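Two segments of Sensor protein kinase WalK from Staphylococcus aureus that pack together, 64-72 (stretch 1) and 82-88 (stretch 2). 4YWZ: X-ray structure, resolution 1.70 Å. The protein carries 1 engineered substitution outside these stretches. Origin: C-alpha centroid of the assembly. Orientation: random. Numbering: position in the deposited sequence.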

# COMPACT_ATOMS: atom_id res chain seq x y z
N PHE A 64 14.07 11.73 -12.94
CA PHE A 64 14.30 13.16 -12.72
C PHE A 64 14.68 13.80 -14.06
O PHE A 64 15.52 13.34 -14.79
CB PHE A 64 15.37 13.42 -11.65
CG PHE A 64 15.63 14.91 -11.43
CD1 PHE A 64 14.76 15.66 -10.72
CD2 PHE A 64 16.71 15.54 -12.12
CE1 PHE A 64 14.93 17.07 -10.60
CE2 PHE A 64 16.85 16.95 -12.01
CZ PHE A 64 15.98 17.66 -11.22
N ILE A 65 13.92 14.84 -14.37
CA ILE A 65 13.90 15.55 -15.64
C ILE A 65 14.21 17.04 -15.36
O ILE A 65 13.60 17.66 -14.46
CB ILE A 65 12.55 15.40 -16.37
CG1 ILE A 65 12.32 13.90 -16.66
CG2 ILE A 65 12.52 16.28 -17.61
CD1 ILE A 65 10.88 13.62 -16.79
N ASP A 66 15.15 17.60 -16.10
CA ASP A 66 15.56 18.95 -15.76
C ASP A 66 14.64 19.97 -16.41
O ASP A 66 13.70 19.65 -17.12
CB ASP A 66 17.10 19.25 -16.07
CG ASP A 66 17.40 19.35 -17.54
OD1 ASP A 66 16.53 19.53 -18.36
OD2 ASP A 66 18.61 19.33 -17.90
N LYS A 67 14.96 21.26 -16.19
CA LYS A 67 14.19 22.39 -16.77
C LYS A 67 13.99 22.41 -18.25
O LYS A 67 12.99 22.89 -18.77
CB LYS A 67 14.93 23.72 -16.48
CG LYS A 67 14.72 24.27 -15.12
CD LYS A 67 15.03 25.77 -15.15
CE LYS A 67 13.78 26.61 -15.46
NZ LYS A 67 12.83 26.79 -14.29
N ASP A 68 14.97 21.90 -18.96
CA ASP A 68 14.90 21.81 -20.38
C ASP A 68 14.37 20.50 -20.88
O ASP A 68 14.52 20.14 -22.04
CB ASP A 68 16.34 22.01 -20.96
CG ASP A 68 16.95 23.36 -20.59
OD1 ASP A 68 16.25 24.35 -20.52
OD2 ASP A 68 18.13 23.39 -20.27
N GLN A 69 13.70 19.70 -20.00
CA GLN A 69 13.06 18.46 -20.36
C GLN A 69 14.00 17.32 -20.66
O GLN A 69 13.62 16.28 -21.24
CB GLN A 69 12.02 18.66 -21.45
CG GLN A 69 11.02 19.69 -21.03
CD GLN A 69 10.13 20.04 -22.15
OE1 GLN A 69 9.37 19.16 -22.69
NE2 GLN A 69 10.07 21.36 -22.43
N ILE A 70 15.24 17.42 -20.22
CA ILE A 70 16.18 16.33 -20.43
C ILE A 70 16.11 15.35 -19.28
O ILE A 70 16.08 15.77 -18.09
CB ILE A 70 17.62 16.92 -20.45
CG1 ILE A 70 17.79 17.95 -21.58
CG2 ILE A 70 18.63 15.79 -20.60
CD1 ILE A 70 17.49 17.38 -22.91
N ILE A 71 16.00 14.07 -19.62
CA ILE A 71 16.02 13.00 -18.64
C ILE A 71 17.41 12.88 -18.07
O ILE A 71 18.36 12.52 -18.78
CB ILE A 71 15.51 11.71 -19.20
CG1 ILE A 71 14.06 11.87 -19.66
CG2 ILE A 71 15.55 10.60 -18.16
CD1 ILE A 71 13.53 10.82 -20.61
N ILE A 72 17.52 13.13 -16.77
CA ILE A 72 18.83 13.15 -16.06
C ILE A 72 19.11 11.83 -15.44
O ILE A 72 20.32 11.32 -15.42
CB ILE A 72 18.82 14.28 -14.97
CG1 ILE A 72 18.64 15.68 -15.57
CG2 ILE A 72 20.09 14.27 -14.12
CD1 ILE A 72 19.63 15.96 -16.68
N LEU A 82 17.35 6.20 -22.06
CA LEU A 82 16.64 7.47 -22.02
C LEU A 82 17.47 8.61 -21.50
O LEU A 82 17.11 9.77 -21.75
CB LEU A 82 15.39 7.36 -21.15
CG LEU A 82 14.33 6.31 -21.55
CD1 LEU A 82 13.20 6.39 -20.56
CD2 LEU A 82 13.88 6.55 -22.99
N ILE A 83 18.52 8.34 -20.70
CA ILE A 83 19.31 9.41 -20.07
C ILE A 83 19.83 10.34 -21.18
O ILE A 83 20.33 9.86 -22.23
CB ILE A 83 20.44 8.83 -19.18
CG1 ILE A 83 19.81 8.02 -18.02
CG2 ILE A 83 21.36 9.91 -18.65
CD1 ILE A 83 20.76 6.99 -17.48
N ASN A 84 19.74 11.63 -20.95
CA ASN A 84 20.09 12.70 -21.85
C ASN A 84 19.17 12.93 -23.08
O ASN A 84 19.44 13.82 -23.88
CB ASN A 84 21.54 12.52 -22.33
CG ASN A 84 22.50 12.69 -21.19
OD1 ASN A 84 22.33 13.56 -20.36
ND2 ASN A 84 23.45 11.82 -21.08
N GLN A 85 18.11 12.17 -23.20
CA GLN A 85 17.09 12.42 -24.18
C GLN A 85 16.05 13.37 -23.64
O GLN A 85 15.84 13.46 -22.45
CB GLN A 85 16.47 11.10 -24.60
CG GLN A 85 17.55 10.16 -25.13
CD GLN A 85 17.12 8.88 -25.80
OE1 GLN A 85 16.28 8.11 -25.30
NE2 GLN A 85 17.79 8.57 -26.90
N LYS A 86 15.38 14.09 -24.55
CA LYS A 86 14.21 14.83 -24.22
C LYS A 86 13.06 13.91 -23.82
O LYS A 86 12.81 12.90 -24.44
CB LYS A 86 13.75 15.65 -25.47
CG LYS A 86 14.68 16.80 -25.84
CD LYS A 86 14.45 18.06 -25.05
CE LYS A 86 15.61 19.02 -25.30
NZ LYS A 86 15.27 20.40 -24.83
N ALA A 87 12.34 14.31 -22.76
CA ALA A 87 11.19 13.52 -22.28
C ALA A 87 10.04 13.54 -23.26
O ALA A 87 9.33 12.53 -23.36
CB ALA A 87 10.72 14.06 -20.95
N ASN A 88 9.89 14.66 -23.99
CA ASN A 88 8.79 14.78 -24.95
C ASN A 88 7.41 14.34 -24.40
O ASN A 88 6.68 13.53 -24.98
CB ASN A 88 9.17 14.04 -26.23
CG ASN A 88 10.17 14.86 -27.08
OD1 ASN A 88 10.34 16.05 -26.88
ND2 ASN A 88 10.90 14.18 -27.88
O HOH W 1 10.88 17.50 -24.39

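At the centre of the contact lies Ile-71, a buried residue that gives up more surface to the other stretch than any of its neighbours. Its side chain, with chi1 m and chi2 t, extends between two residues of the second stretch: CD1 of Ile-71 lies 4.0 Å from CB of Leu-82, and CG1 of Ile-71 lies 4.2 Å from CB of Ala-87. Ala-87 points its CB toward the first stretch and meets a second isoleucine there, with CB of Ala-87 4.2 Å from CD1 of Ile-65. A single methyl suits this position, because it fills the space near both isoleucines while its backbone stays close enough to bond. Branched aliphatic side chains suit the first-stretch side of this apolar centre, having no polar groups that burial would leave unpaired.

Around this centre the backbones do much of the holding. Ile-71 uses both of its backbone polar atoms: its N donates to O of Gln-85 at 2.9 Å and almost in line, and its O accepts from N of Asn-84 at 2.7 Å. Two residues earlier, O of Gln-69 accepts from N of Ala-87 at 2.8 Å. Ile-70 and Lys-86 thus form a single beta bridge, their CA atoms 4.5 Å apart. CA-H...O contacts supplement it, from CA of Lys-86 to O of Gln-69 (3.4 Å) and from CA of Ile-70 to O of Gln-85 (3.5 Å). The second stretch reaches this register through a type II turn from Leu-82 to Gln-85, in which Asn-84 adopts a positive phi, a conformation asparagine tolerates better than most residues.

Farther out, Ile-70 and Lys-86 pair along their side chains. CD1 of Ile-70 approaches CE of Lys-86 to 3.5 Å, so the aliphatic part of the lysine packs against the CD1 end of the isoleucine. CB of Lys-86 points away, yet the chain returns and its NZ donates to O of Asp-68 at 2.9 Å. A long, flexible side chain suits this task, joining apolar packing to a polar end at the exposed edge.

The acceptor belongs to a type I turn from Asp-66 to Gln-69. Asp-66 steadies it from within: its OD1 accepts from N of Ile-70 at 3.1 Å and, more weakly, from N of Asp-68 at 2.9 Å. At the margin beyond Ala-87, a water lies 2.8 Å from OE1 of Gln-69 and accepts from N of Asn-88 at 3.0 Å, linking the stretches through solvent.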